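Sporozoite surface protein 2 (PDB 4HQO) serves as a sporozoite surface receptor for gliding motility, its adhesive part pairing a metal-binding von Willebrand factor A domain with a thrombospondin repeat. Local coordinates at residues L60-F65 with E71-G76; M43-I48 with S88-L93; R142-A147 with H168-L173; S28-Y33 with M132-P137; N154-V159 with K200-K205. The protein carries 4 engineered substitutions. All blocks are in the same frame, centred on the assembly; numbering follows the deposited sequence.

How the contacts relate
From the N terminus, residues 28-33 open contact 4, which closes only at 132-137 and so encloses much of the von Willebrand factor A domain, including contacts 1 and 2. Inside it, residues 43-48 open contact 2, closed by 88-93, and within that loop lies contact 1, the edge hairpin of 60-65 and 71-76. Met62 packs on Leu44 and Leu93, and Leu44 meets Met132, so the hairpin, two helices and a central strand share one hydrophobic layer. Beyond contact 4 the segments of contacts 3 and 5 alternate: 142-147, 154-159, 168-173, 200-205. Contact 3 pairs two helices, contact 5 sets the C-terminal end of helix 192-203 against strand 156-161, and Asn171 touching Val159 joins them.

Contact 1 of 5, residues L60-F65 with E71-G76. With NA (sodium ion), chain G.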
# COMPACT_ATOMS: atom_id res chain seq x y z
N LEU A 60 -5.19 0.57 -7.18
CA LEU A 60 -5.71 1.93 -7.14
C LEU A 60 -6.98 2.01 -6.29
O LEU A 60 -7.84 1.14 -6.35
CB LEU A 60 -5.99 2.40 -8.57
CG LEU A 60 -6.59 3.79 -8.77
CD1 LEU A 60 -5.60 4.86 -8.33
CD2 LEU A 60 -7.01 4.00 -10.25
N TYR A 61 -7.06 3.05 -5.46
CA TYR A 61 -8.31 3.45 -4.83
C TYR A 61 -8.61 4.86 -5.36
O TYR A 61 -7.69 5.63 -5.62
CB TYR A 61 -8.20 3.43 -3.30
CG TYR A 61 -9.29 4.20 -2.58
CD1 TYR A 61 -9.17 5.57 -2.37
CD2 TYR A 61 -10.41 3.56 -2.07
CE1 TYR A 61 -10.14 6.28 -1.72
CE2 TYR A 61 -11.40 4.28 -1.41
CZ TYR A 61 -11.25 5.64 -1.23
OH TYR A 61 -12.20 6.39 -0.57
N MET A 62 -9.88 5.18 -5.55
CA MET A 62 -10.20 6.52 -6.05
C MET A 62 -11.44 7.09 -5.40
O MET A 62 -12.46 6.42 -5.28
CB MET A 62 -10.34 6.51 -7.57
CG MET A 62 -10.47 7.89 -8.21
SD MET A 62 -10.67 7.69 -10.02
CE MET A 62 -10.11 9.28 -10.60
N ASN A 63 -11.32 8.34 -4.96
CA ASN A 63 -12.40 9.04 -4.29
C ASN A 63 -12.58 10.41 -4.91
O ASN A 63 -11.60 11.14 -5.16
CB ASN A 63 -12.11 9.21 -2.79
CG ASN A 63 -13.34 9.56 -1.99
OD1 ASN A 63 -13.86 10.68 -2.08
ND2 ASN A 63 -13.82 8.60 -1.20
N LEU A 64 -13.83 10.78 -5.13
CA LEU A 64 -14.17 12.10 -5.63
C LEU A 64 -14.78 12.91 -4.49
O LEU A 64 -15.81 12.53 -3.92
CB LEU A 64 -15.20 11.97 -6.76
CG LEU A 64 -15.65 13.27 -7.42
CD1 LEU A 64 -14.51 13.88 -8.22
CD2 LEU A 64 -16.83 13.00 -8.33
N PHE A 65 -14.17 14.04 -4.14
CA PHE A 65 -14.74 14.83 -3.05
C PHE A 65 -15.20 16.22 -3.47
O PHE A 65 -14.57 16.90 -4.28
CB PHE A 65 -13.81 14.89 -1.84
CG PHE A 65 -12.49 15.57 -2.09
CD1 PHE A 65 -11.41 14.86 -2.59
CD2 PHE A 65 -12.33 16.92 -1.79
CE1 PHE A 65 -10.18 15.48 -2.81
CE2 PHE A 65 -11.10 17.56 -2.00
CZ PHE A 65 -10.03 16.83 -2.50
N GLU A 71 -16.82 7.28 -3.22
CA GLU A 71 -15.83 6.24 -3.41
C GLU A 71 -16.08 5.60 -4.76
O GLU A 71 -17.09 4.91 -4.95
CB GLU A 71 -15.99 5.23 -2.28
CG GLU A 71 -15.18 3.96 -2.37
CD GLU A 71 -15.45 3.08 -1.14
OE1 GLU A 71 -15.14 3.53 -0.01
OE2 GLU A 71 -16.03 1.99 -1.27
N LEU A 72 -15.17 5.83 -5.71
CA LEU A 72 -15.36 5.43 -7.10
C LEU A 72 -14.72 4.08 -7.38
O LEU A 72 -15.27 3.26 -8.12
CB LEU A 72 -14.76 6.48 -8.03
CG LEU A 72 -15.39 7.87 -7.99
CD1 LEU A 72 -14.68 8.78 -8.99
CD2 LEU A 72 -16.88 7.80 -8.32
N ILE A 73 -13.55 3.84 -6.80
CA ILE A 73 -12.82 2.60 -7.03
C ILE A 73 -12.31 2.07 -5.70
O ILE A 73 -11.61 2.80 -4.99
CB ILE A 73 -11.62 2.82 -8.00
CG1 ILE A 73 -12.11 3.37 -9.35
CG2 ILE A 73 -10.81 1.54 -8.19
CD1 ILE A 73 -11.00 3.63 -10.36
N ARG A 74 -12.67 0.83 -5.35
CA ARG A 74 -12.16 0.18 -4.13
C ARG A 74 -10.91 -0.64 -4.39
O ARG A 74 -10.80 -1.29 -5.43
CB ARG A 74 -13.22 -0.74 -3.50
CG ARG A 74 -14.36 0.03 -2.83
CD ARG A 74 -15.35 -0.87 -2.08
NE ARG A 74 -14.72 -1.64 -1.00
CZ ARG A 74 -14.23 -1.11 0.13
NH1 ARG A 74 -13.68 -1.91 1.04
NH2 ARG A 74 -14.27 0.20 0.35
N LEU A 75 -9.98 -0.62 -3.43
CA LEU A 75 -8.74 -1.41 -3.51
C LEU A 75 -8.99 -2.86 -3.86
O LEU A 75 -9.80 -3.53 -3.21
CB LEU A 75 -7.98 -1.38 -2.18
CG LEU A 75 -7.16 -0.16 -1.77
CD1 LEU A 75 -6.49 -0.41 -0.39
CD2 LEU A 75 -6.13 0.17 -2.83
N GLY A 76 -8.28 -3.35 -4.87
CA GLY A 76 -8.33 -4.76 -5.22
C GLY A 76 -9.38 -5.14 -6.25
O GLY A 76 -9.33 -6.24 -6.81
NA NA G . -13.72 5.10 0.55
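The carbonyl O of Met62 takes two backbone donors, Leu72 N at 2.8 Å and Ile73 N at 3.2 Å, while Met62 N gives its proton to Ile73 O at 3.0 Å. Two residues facing one make this a classic beta bulge in the hairpin of strands 58-65 and 69-73, at the edge of the mixed sheet of the von Willebrand factor A domain. Beyond the bulge, Asn63 and Glu71 form a non-hydrogen-bonded pair, and their side chains share a face with Tyr61.

On that face Tyr61 OH and Glu71 OE1 both bind the sodium ion, at 2.3 and 2.2 Å; the ion lies in the plane of the ring, at its edge. The same hydroxyl accepts from Asn63 ND2 at 2.8 Å, close to the amide plane, so a carboxamide suits position 63. Glu71 has its CG anti to the backbone N (chi1 172°) and extends past Tyr61 CE2, carrying one oxygen to the metal and leaving OE2 to Arg74 NH2 in a salt bridge of 3.0 Å. The other face is apolar: Met62 CB rests on Ile73 CB, Leu60 CD2 meets Ile73 CD1, and Leu64 CB touches Leu72 CD1.

Contact 2 of 5, residues M43-I48 with S88-L93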
# COMPACT_ATOMS: atom_id res chain seq x y z
N MET A 43 -5.06 15.28 -16.70
CA MET A 43 -4.12 14.96 -15.63
C MET A 43 -4.34 13.53 -15.13
O MET A 43 -3.39 12.77 -14.94
CB MET A 43 -4.25 15.94 -14.46
CG MET A 43 -3.50 15.51 -13.18
SD MET A 43 -1.71 15.61 -13.34
CE MET A 43 -1.52 17.34 -13.77
N LEU A 44 -5.60 13.18 -14.92
CA LEU A 44 -5.96 11.86 -14.44
C LEU A 44 -5.61 10.78 -15.46
O LEU A 44 -5.19 9.69 -15.10
CB LEU A 44 -7.45 11.79 -14.12
CG LEU A 44 -7.96 12.51 -12.88
CD1 LEU A 44 -9.47 12.59 -12.95
CD2 LEU A 44 -7.53 11.73 -11.65
N ASN A 45 -5.81 11.10 -16.73
CA ASN A 45 -5.51 10.16 -17.78
C ASN A 45 -4.03 9.84 -17.86
O ASN A 45 -3.65 8.67 -17.89
CB ASN A 45 -6.00 10.69 -19.13
CG ASN A 45 -7.46 10.37 -19.37
OD1 ASN A 45 -7.97 9.37 -18.87
ND2 ASN A 45 -8.14 11.21 -20.15
N GLY A 46 -3.19 10.88 -17.89
CA GLY A 46 -1.75 10.71 -18.00
C GLY A 46 -1.18 10.06 -16.75
O GLY A 46 -0.28 9.24 -16.82
N LEU A 47 -1.71 10.44 -15.59
CA LEU A 47 -1.27 9.85 -14.34
C LEU A 47 -1.55 8.36 -14.32
O LEU A 47 -0.65 7.55 -14.14
CB LEU A 47 -1.99 10.53 -13.18
CG LEU A 47 -1.59 10.21 -11.75
CD1 LEU A 47 -0.10 10.40 -11.57
CD2 LEU A 47 -2.36 11.12 -10.81
N ILE A 48 -2.82 8.00 -14.53
CA ILE A 48 -3.24 6.61 -14.44
C ILE A 48 -2.63 5.76 -15.55
O ILE A 48 -2.28 4.60 -15.33
CB ILE A 48 -4.78 6.51 -14.42
CG1 ILE A 48 -5.29 6.93 -13.05
CG2 ILE A 48 -5.23 5.09 -14.77
CD1 ILE A 48 -6.79 7.24 -12.98
N SER A 88 -11.58 3.88 -17.90
CA SER A 88 -13.02 4.02 -18.22
C SER A 88 -13.73 4.84 -17.15
O SER A 88 -14.66 5.58 -17.45
CB SER A 88 -13.71 2.66 -18.37
OG SER A 88 -13.14 1.90 -19.42
N LYS A 89 -13.28 4.71 -15.90
CA LYS A 89 -13.90 5.48 -14.82
C LYS A 89 -13.62 6.97 -15.04
O LYS A 89 -14.50 7.80 -14.86
CB LYS A 89 -13.41 5.00 -13.45
CG LYS A 89 -14.00 5.78 -12.25
CD LYS A 89 -15.52 5.74 -12.25
CE LYS A 89 -16.04 4.32 -12.12
NZ LYS A 89 -17.52 4.27 -12.24
N VAL A 90 -12.40 7.29 -15.45
CA VAL A 90 -12.05 8.66 -15.79
C VAL A 90 -12.94 9.18 -16.93
O VAL A 90 -13.42 10.32 -16.89
CB VAL A 90 -10.57 8.78 -16.21
CG1 VAL A 90 -10.23 10.22 -16.63
CG2 VAL A 90 -9.65 8.29 -15.08
N THR A 91 -13.16 8.34 -17.93
CA THR A 91 -13.99 8.71 -19.08
C THR A 91 -15.41 9.04 -18.65
O THR A 91 -16.02 10.00 -19.13
CB THR A 91 -14.01 7.62 -20.15
OG1 THR A 91 -12.70 7.49 -20.71
CG2 THR A 91 -15.02 7.96 -21.28
N GLU A 92 -15.92 8.24 -17.72
CA GLU A 92 -17.23 8.46 -17.12
C GLU A 92 -17.27 9.80 -16.40
O GLU A 92 -18.28 10.50 -16.44
CB GLU A 92 -17.49 7.33 -16.13
CG GLU A 92 -18.92 6.86 -16.07
CD GLU A 92 -19.09 5.69 -15.12
OE1 GLU A 92 -18.21 4.79 -15.12
OE2 GLU A 92 -20.08 5.68 -14.37
N LEU A 93 -16.17 10.16 -15.75
CA LEU A 93 -16.09 11.45 -15.06
C LEU A 93 -16.05 12.60 -16.04
O LEU A 93 -16.65 13.65 -15.80
CB LEU A 93 -14.86 11.51 -14.13
CG LEU A 93 -14.93 10.64 -12.87
CD1 LEU A 93 -13.66 10.81 -12.07
CD2 LEU A 93 -16.14 10.99 -12.00
O HOH W 1 -9.93 8.09 -19.95
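Val90 is the hub between two helices, meeting three residues of 43-48 with its two methyl groups. CG2 packs against Ile48 CD1 at 3.7 Å, the two side chains sliding past each other in opposite directions. CG1 lies 4.1 Å from Leu44 CB and also meets Asn45 OD1 at 3.3 Å, a van der Waals contact between methyl and carboxamide oxygen. With CG1 anti to its backbone N (chi1 177°), Val90 spreads its branches between the Leu44-Asn45 side and Ile48, and a short branched residue suits helices whose local axes are 10.0 Å apart.

The polar margin is bridged by a water, which donates to Asn45 OD1 at 2.6 Å and accepts from Thr91 OG1 at 2.9 Å. Helices 33-49 and 83-96 run almost exactly antiparallel here, at 178°, and belong to the helical layer on one side of the central sheet in this Rossmann-like von Willebrand factor A fold.

Further out, Leu44 and Ile48 lean on Leu23 of strand 19-26, and Leu44 also reaches Val25 and Met132, so large aliphatic side chains suit these buried places facing the sheet. Leu87 of the second helix adds to the packing against Asn45 and Ile48. Trp36 NE1, on the first helix, bonds to the carbonyl O of Leu93, a direct polar tie between the helices. On the flank of helix 83-96 turned away from helix 33-49, Lys89 NZ forms a salt bridge with Glu92 OE1 at 3.0 Å.

Contact 3 of 5, residues R142-A147 with H168-L173; sequences RALEVA and HQFNRL
Ala143 presents its CB to the rim of the Phe170 ring, 4.1 Å from CZ and near the ring plane. A methyl group suits this buried spot, since it leaves room for the far end of the aromatic ring, which also lies against Pro137. Next along the helix, Leu144 carries most of the contact. Its CD2 reaches Phe170 CE1 at 3.8 Å and also comes within 4.0 Å of Leu173 CG, while CD1 meets Leu173 CD2 at 3.7 Å.

The helices, 140-152 and 168-175, run nearly parallel, their local axes 23° apart in direction, as expected where helices follow successive parallel strands in an alpha/beta fold; strand 156-161 lies between them in the chain. Phe170 has its CG anti to the backbone N (chi1 -179°), which swings the ring toward the first helix and lets it slide past Leu144 in the opposite direction. Leu173 instead crosses Leu144 at about a right angle. One turn after Ala143, Ala147 touches Ile174 of helix 168-175.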
# COMPACT_ATOMS: atom_id res chain seq x y z
N ARG A 142 -8.67 21.11 9.91
CA ARG A 142 -9.12 19.72 9.91
C ARG A 142 -8.44 18.90 8.82
O ARG A 142 -8.12 17.74 9.03
CB ARG A 142 -10.65 19.61 9.81
CG ARG A 142 -11.37 20.11 11.07
CD ARG A 142 -12.80 19.60 11.14
NE ARG A 142 -12.86 18.14 11.15
CZ ARG A 142 -13.90 17.43 11.56
NH1 ARG A 142 -14.99 18.04 12.00
NH2 ARG A 142 -13.85 16.10 11.53
N ALA A 143 -8.22 19.52 7.66
CA ALA A 143 -7.53 18.85 6.56
C ALA A 143 -6.05 18.65 6.87
O ALA A 143 -5.49 17.58 6.60
CB ALA A 143 -7.73 19.60 5.23
N LEU A 144 -5.40 19.66 7.44
CA LEU A 144 -4.00 19.54 7.82
C LEU A 144 -3.82 18.48 8.90
O LEU A 144 -2.82 17.75 8.92
CB LEU A 144 -3.47 20.88 8.36
CG LEU A 144 -3.29 22.05 7.38
CD1 LEU A 144 -2.79 23.27 8.12
CD2 LEU A 144 -2.32 21.68 6.27
N GLU A 145 -4.79 18.40 9.80
CA GLU A 145 -4.72 17.51 10.95
C GLU A 145 -4.75 16.05 10.51
O GLU A 145 -3.95 15.24 10.97
CB GLU A 145 -5.88 17.80 11.90
CG GLU A 145 -5.87 16.95 13.16
CD GLU A 145 -7.14 17.12 13.97
OE1 GLU A 145 -8.24 17.23 13.37
OE2 GLU A 145 -7.06 17.14 15.21
N VAL A 146 -5.69 15.72 9.63
CA VAL A 146 -5.79 14.34 9.17
C VAL A 146 -4.62 13.95 8.26
O VAL A 146 -4.14 12.82 8.32
CB VAL A 146 -7.15 14.04 8.49
CG1 VAL A 146 -7.34 14.91 7.27
CG2 VAL A 146 -7.23 12.57 8.10
N ALA A 147 -4.16 14.89 7.44
CA ALA A 147 -2.99 14.63 6.59
C ALA A 147 -1.80 14.31 7.48
O ALA A 147 -1.03 13.39 7.20
CB ALA A 147 -2.68 15.82 5.74
N HIS A 168 -1.57 27.92 -3.59
CA HIS A 168 -0.30 27.20 -3.52
C HIS A 168 0.26 27.17 -2.11
O HIS A 168 0.96 26.23 -1.74
CB HIS A 168 0.73 27.81 -4.48
CG HIS A 168 0.35 27.69 -5.92
ND1 HIS A 168 0.22 26.47 -6.55
CD2 HIS A 168 0.07 28.63 -6.85
CE1 HIS A 168 -0.12 26.67 -7.81
NE2 HIS A 168 -0.22 27.97 -8.02
N GLN A 169 -0.05 28.20 -1.33
CA GLN A 169 0.41 28.27 0.06
C GLN A 169 -0.15 27.09 0.86
O GLN A 169 0.60 26.39 1.54
CB GLN A 169 0.03 29.61 0.70
CG GLN A 169 0.47 29.79 2.16
CD GLN A 169 -0.49 29.15 3.16
OE1 GLN A 169 -1.71 29.14 2.95
NE2 GLN A 169 0.05 28.61 4.24
N PHE A 170 -1.45 26.86 0.77
CA PHE A 170 -2.05 25.75 1.50
C PHE A 170 -1.61 24.39 0.95
O PHE A 170 -1.35 23.47 1.73
CB PHE A 170 -3.58 25.81 1.53
CG PHE A 170 -4.20 24.68 2.31
CD1 PHE A 170 -4.33 24.76 3.68
CD2 PHE A 170 -4.59 23.50 1.67
CE1 PHE A 170 -4.87 23.71 4.41
CE2 PHE A 170 -5.12 22.44 2.39
CZ PHE A 170 -5.26 22.56 3.77
N ASN A 171 -1.56 24.26 -0.37
CA ASN A 171 -1.12 23.01 -0.98
C ASN A 171 0.28 22.62 -0.53
O ASN A 171 0.53 21.46 -0.24
CB ASN A 171 -1.17 23.08 -2.51
CG ASN A 171 -2.57 22.82 -3.07
OD1 ASN A 171 -3.46 22.36 -2.35
ND2 ASN A 171 -2.75 23.09 -4.36
N ARG A 172 1.18 23.60 -0.47
CA ARG A 172 2.54 23.36 -0.04
C ARG A 172 2.56 23.00 1.44
O ARG A 172 3.35 22.16 1.88
CB ARG A 172 3.42 24.60 -0.28
CG ARG A 172 3.78 24.85 -1.74
CD ARG A 172 4.70 26.06 -1.89
NE ARG A 172 6.09 25.66 -2.09
CZ ARG A 172 7.04 25.73 -1.16
NH1 ARG A 172 6.76 26.20 0.05
NH2 ARG A 172 8.27 25.34 -1.45
N LEU A 173 1.70 23.65 2.21
CA LEU A 173 1.64 23.40 3.64
C LEU A 173 1.19 21.97 3.91
O LEU A 173 1.85 21.24 4.63
CB LEU A 173 0.72 24.41 4.33
CG LEU A 173 0.68 24.36 5.85
CD1 LEU A 173 2.07 24.59 6.43
CD2 LEU A 173 -0.30 25.40 6.38

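Contact 4 of 5, residues S28-Y33 with M132-P137; sequences SGSIGY and MTDGVP. With MG (magnesium ion), chain E.
Ser30 reaches Asp134 with every atom of its side chain. CB comes within 3.3 Å of Asp134 OD2, and at chi1 60° it places OG between the backbone N and the carbonyl carbon, facing the metal. OG then does two jobs: it binds the magnesium ion at 2.2 Å and gives its proton to Asp134 OD2 at 2.7 Å, meeting the syn lone pair. A small hydroxyl fits both roles, and the cation probably makes it a better donor. Asp134 stays in the second shell, where its OD1 lies 2.7 Å from a metal-bound water that probably donates to it. That oxygen also receives Val136 N in an Asx turn, from above the carboxylate plane, while Thr133 forms an ST turn with Gly135 N. Ile31 CD1 sits over the face of the Asp134 carboxylate, 3.7 Å from CG.

Ser28 OG adds a second protein ligand at 2.3 Å, and Thr103 supplies the third. Three waters complete the sphere, one held by Ser30 N and another by Val136 O. Asp26 bonds to the metal ligand Ser28 OG and, through its other oxygen, to Thr133 OG1. Serines in the Asp-x-Ser-x-Ser loop, a threonine, and an aspartate acting through water are the signature of the metal-ion-dependent adhesion site (MIDAS) of von Willebrand factor A domains.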
# COMPACT_ATOMS: atom_id res chain seq x y z
N SER A 28 -15.00 19.87 -6.48
CA SER A 28 -15.79 20.97 -5.95
C SER A 28 -16.02 22.09 -6.97
O SER A 28 -15.37 22.15 -8.01
CB SER A 28 -15.11 21.56 -4.71
OG SER A 28 -13.95 22.30 -5.06
N GLY A 29 -16.94 22.99 -6.65
CA GLY A 29 -17.26 24.11 -7.51
C GLY A 29 -16.10 25.02 -7.85
O GLY A 29 -16.02 25.53 -8.96
N SER A 30 -15.19 25.24 -6.90
CA SER A 30 -14.04 26.11 -7.16
C SER A 30 -13.09 25.56 -8.22
O SER A 30 -12.35 26.31 -8.87
CB SER A 30 -13.28 26.45 -5.88
OG SER A 30 -12.79 25.28 -5.25
N ILE A 31 -13.10 24.25 -8.42
CA ILE A 31 -12.28 23.68 -9.49
C ILE A 31 -12.73 24.24 -10.85
O ILE A 31 -11.93 24.77 -11.61
CB ILE A 31 -12.36 22.15 -9.48
CG1 ILE A 31 -11.82 21.63 -8.15
CG2 ILE A 31 -11.57 21.57 -10.65
CD1 ILE A 31 -10.42 22.12 -7.83
N GLY A 32 -14.03 24.16 -11.12
CA GLY A 32 -14.56 24.75 -12.33
C GLY A 32 -14.65 23.75 -13.47
O GLY A 32 -13.77 22.93 -13.67
N TYR A 33 -15.75 23.84 -14.22
CA TYR A 33 -15.95 22.98 -15.38
C TYR A 33 -14.85 23.11 -16.44
O TYR A 33 -14.31 22.10 -16.88
CB TYR A 33 -17.33 23.21 -16.00
CG TYR A 33 -17.56 22.36 -17.23
CD1 TYR A 33 -17.85 21.00 -17.11
CD2 TYR A 33 -17.49 22.90 -18.51
CE1 TYR A 33 -18.06 20.21 -18.21
CE2 TYR A 33 -17.70 22.11 -19.63
CZ TYR A 33 -17.98 20.77 -19.47
OH TYR A 33 -18.19 19.97 -20.56
N MET A 132 -5.34 15.59 -5.33
CA MET A 132 -5.47 16.57 -6.41
C MET A 132 -6.47 17.63 -6.00
O MET A 132 -7.66 17.34 -5.88
CB MET A 132 -5.94 15.90 -7.70
CG MET A 132 -4.94 14.97 -8.33
SD MET A 132 -5.62 14.12 -9.77
CE MET A 132 -6.19 15.48 -10.73
N THR A 133 -6.00 18.87 -5.82
CA THR A 133 -6.87 19.92 -5.29
C THR A 133 -6.36 21.33 -5.64
O THR A 133 -5.20 21.51 -6.00
CB THR A 133 -7.01 19.77 -3.76
OG1 THR A 133 -7.96 20.73 -3.25
CG2 THR A 133 -5.66 19.96 -3.07
N ASP A 134 -7.25 22.32 -5.55
CA ASP A 134 -6.85 23.73 -5.61
C ASP A 134 -6.48 24.25 -4.21
O ASP A 134 -6.08 25.40 -4.05
CB ASP A 134 -7.94 24.61 -6.23
CG ASP A 134 -9.22 24.66 -5.40
OD1 ASP A 134 -9.29 24.05 -4.31
OD2 ASP A 134 -10.17 25.33 -5.86
N GLY A 135 -6.67 23.42 -3.20
CA GLY A 135 -6.18 23.75 -1.88
C GLY A 135 -7.07 24.69 -1.08
O GLY A 135 -6.57 25.49 -0.30
N VAL A 136 -8.38 24.59 -1.30
CA VAL A 136 -9.37 25.36 -0.53
C VAL A 136 -10.39 24.42 0.12
O VAL A 136 -11.50 24.24 -0.39
CB VAL A 136 -10.11 26.38 -1.43
CG1 VAL A 136 -10.85 27.40 -0.56
CG2 VAL A 136 -9.12 27.10 -2.34
N PRO A 137 -9.99 23.76 1.23
CA PRO A 137 -10.90 22.81 1.88
C PRO A 137 -11.98 23.51 2.70
O PRO A 137 -11.89 24.72 2.95
CB PRO A 137 -9.97 22.01 2.80
CG PRO A 137 -8.89 23.00 3.16
CD PRO A 137 -8.67 23.80 1.88
MG MG E . -13.59 24.01 -3.58
O HOH W 2 -9.81 26.32 -8.37
O HOH W 3 -15.55 24.90 -3.94
O HOH W 4 -11.65 23.07 -3.48
O HOH W 5 -13.55 25.53 -2.09

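Contact 5 of 5, residues N154-V159 with K200-K205; sequences NVRLAV and KPFIAK. Engineered in segment 154-159: Arg156 (natural residue Ser).
Strand 156-159 passes the kinked, weakly bonded end of a helix at 200-203, and the CA atoms of Arg156 and Phe202 approach to 7.6 Å. Phe202 is the one residue of its segment that makes the contact, its ring reaching over two alternate strand residues that face the same way. Arg156, an engineered residue in place of the natural serine, has its CB 3.8 Å from Phe202 CD1, with CG at 4.0 Å from the same atom. Ala158 CB comes to the same side of the ring further along, 4.3 Å from Phe202 CE2. Both approaches are oblique to the ring. A flat aromatic side chain can span two alternate strand residues, and alanine leaves room for it.

In the arginine, the bend at chi2 (95°) carries the guanidinium away from the ring toward the Phe202 carbonyl, its plane 64° from the ring plane. NH1 lies near Phe202 O, 3.3 Å away and close to the guanidinium plane, but the angle is too poor for a hydrogen bond. With chi1 of -72°, Phe202 sets its CG anti to its carbonyl carbon and sends the ring toward the strand.

Strand 156-161 is held in the central sheet by backbone bonds from Arg156 and Ala158 to strand 126-133, on which Ile203 also packs. The side chains of Val155 and Leu157 meet helix 140-152 and Val159 meets helix 168-175, whereas Arg156 and Ala158 turn to the end of helix 192-203.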
# COMPACT_ATOMS: atom_id res chain seq x y z
N ASN A 154 3.15 6.48 8.55
CA ASN A 154 3.98 6.07 7.40
C ASN A 154 3.29 6.12 6.02
O ASN A 154 3.70 5.44 5.08
CB ASN A 154 4.59 4.68 7.64
CG ASN A 154 5.90 4.49 6.92
OD1 ASN A 154 6.71 5.41 6.83
ND2 ASN A 154 6.10 3.29 6.38
N VAL A 155 2.24 6.93 5.89
CA VAL A 155 1.62 7.14 4.59
C VAL A 155 2.37 8.25 3.86
O VAL A 155 2.68 9.28 4.45
CB VAL A 155 0.12 7.54 4.74
CG1 VAL A 155 -0.53 7.71 3.38
CG2 VAL A 155 -0.65 6.49 5.56
N ARG A 156 2.69 8.04 2.59
CA ARG A 156 3.31 9.09 1.78
C ARG A 156 2.21 9.94 1.15
O ARG A 156 1.18 9.41 0.75
CB ARG A 156 4.20 8.50 0.68
CG ARG A 156 5.42 7.75 1.21
CD ARG A 156 5.16 6.25 1.33
NE ARG A 156 6.32 5.52 1.84
CZ ARG A 156 7.35 5.12 1.09
NH1 ARG A 156 7.37 5.39 -0.21
NH2 ARG A 156 8.35 4.46 1.65
N LEU A 157 2.43 11.25 1.06
CA LEU A 157 1.44 12.15 0.49
C LEU A 157 2.03 13.04 -0.59
O LEU A 157 2.99 13.78 -0.35
CB LEU A 157 0.80 13.04 1.57
CG LEU A 157 -0.12 14.16 1.03
CD1 LEU A 157 -1.40 13.59 0.43
CD2 LEU A 157 -0.46 15.21 2.11
N ALA A 158 1.46 12.96 -1.79
CA ALA A 158 1.87 13.84 -2.86
C ALA A 158 0.67 14.71 -3.21
O ALA A 158 -0.47 14.22 -3.27
CB ALA A 158 2.34 13.04 -4.08
N VAL A 159 0.91 15.99 -3.42
CA VAL A 159 -0.17 16.91 -3.77
C VAL A 159 -0.01 17.39 -5.21
O VAL A 159 1.08 17.80 -5.61
CB VAL A 159 -0.24 18.13 -2.81
CG1 VAL A 159 -1.46 19.00 -3.14
CG2 VAL A 159 -0.31 17.65 -1.35
N LYS A 200 7.15 9.16 -9.14
CA LYS A 200 8.09 8.07 -9.45
C LYS A 200 8.97 7.59 -8.28
O LYS A 200 9.01 6.39 -8.00
CB LYS A 200 8.92 8.40 -10.70
CG LYS A 200 9.87 7.30 -11.15
CD LYS A 200 10.55 7.67 -12.46
CE LYS A 200 11.35 6.50 -13.02
NZ LYS A 200 11.91 6.83 -14.36
N PRO A 201 9.67 8.52 -7.59
CA PRO A 201 10.52 8.07 -6.48
C PRO A 201 9.74 7.43 -5.34
O PRO A 201 10.31 6.66 -4.57
CB PRO A 201 11.17 9.37 -5.98
CG PRO A 201 11.03 10.33 -7.11
CD PRO A 201 9.75 9.98 -7.78
N PHE A 202 8.45 7.74 -5.23
CA PHE A 202 7.62 7.19 -4.17
C PHE A 202 7.33 5.71 -4.39
O PHE A 202 7.03 4.99 -3.44
CB PHE A 202 6.28 7.93 -4.09
CG PHE A 202 6.37 9.32 -3.54
CD1 PHE A 202 6.43 9.54 -2.17
CD2 PHE A 202 6.35 10.42 -4.39
CE1 PHE A 202 6.49 10.83 -1.67
CE2 PHE A 202 6.41 11.70 -3.89
CZ PHE A 202 6.48 11.91 -2.53
N ILE A 203 7.39 5.27 -5.64
CA ILE A 203 6.93 3.93 -5.98
C ILE A 203 7.98 3.09 -6.70
O ILE A 203 7.70 1.96 -7.10
CB ILE A 203 5.64 3.96 -6.86
CG1 ILE A 203 5.92 4.63 -8.21
CG2 ILE A 203 4.50 4.66 -6.14
CD1 ILE A 203 4.70 4.65 -9.13
N ALA A 204 9.18 3.65 -6.87
CA ALA A 204 10.26 2.96 -7.55
C ALA A 204 10.52 1.62 -6.88
O ALA A 204 10.47 1.51 -5.65
CB ALA A 204 11.52 3.81 -7.57
N LYS A 205 10.78 0.60 -7.69
CA LYS A 205 10.91 -0.76 -7.19
C LYS A 205 12.30 -0.97 -6.65
O LYS A 205 13.29 -0.56 -7.26
CB LYS A 205 10.60 -1.78 -8.29
CG LYS A 205 10.27 -3.16 -7.75
CD LYS A 205 10.00 -4.14 -8.87
CE LYS A 205 9.60 -5.49 -8.30
NZ LYS A 205 9.44 -6.54 -9.35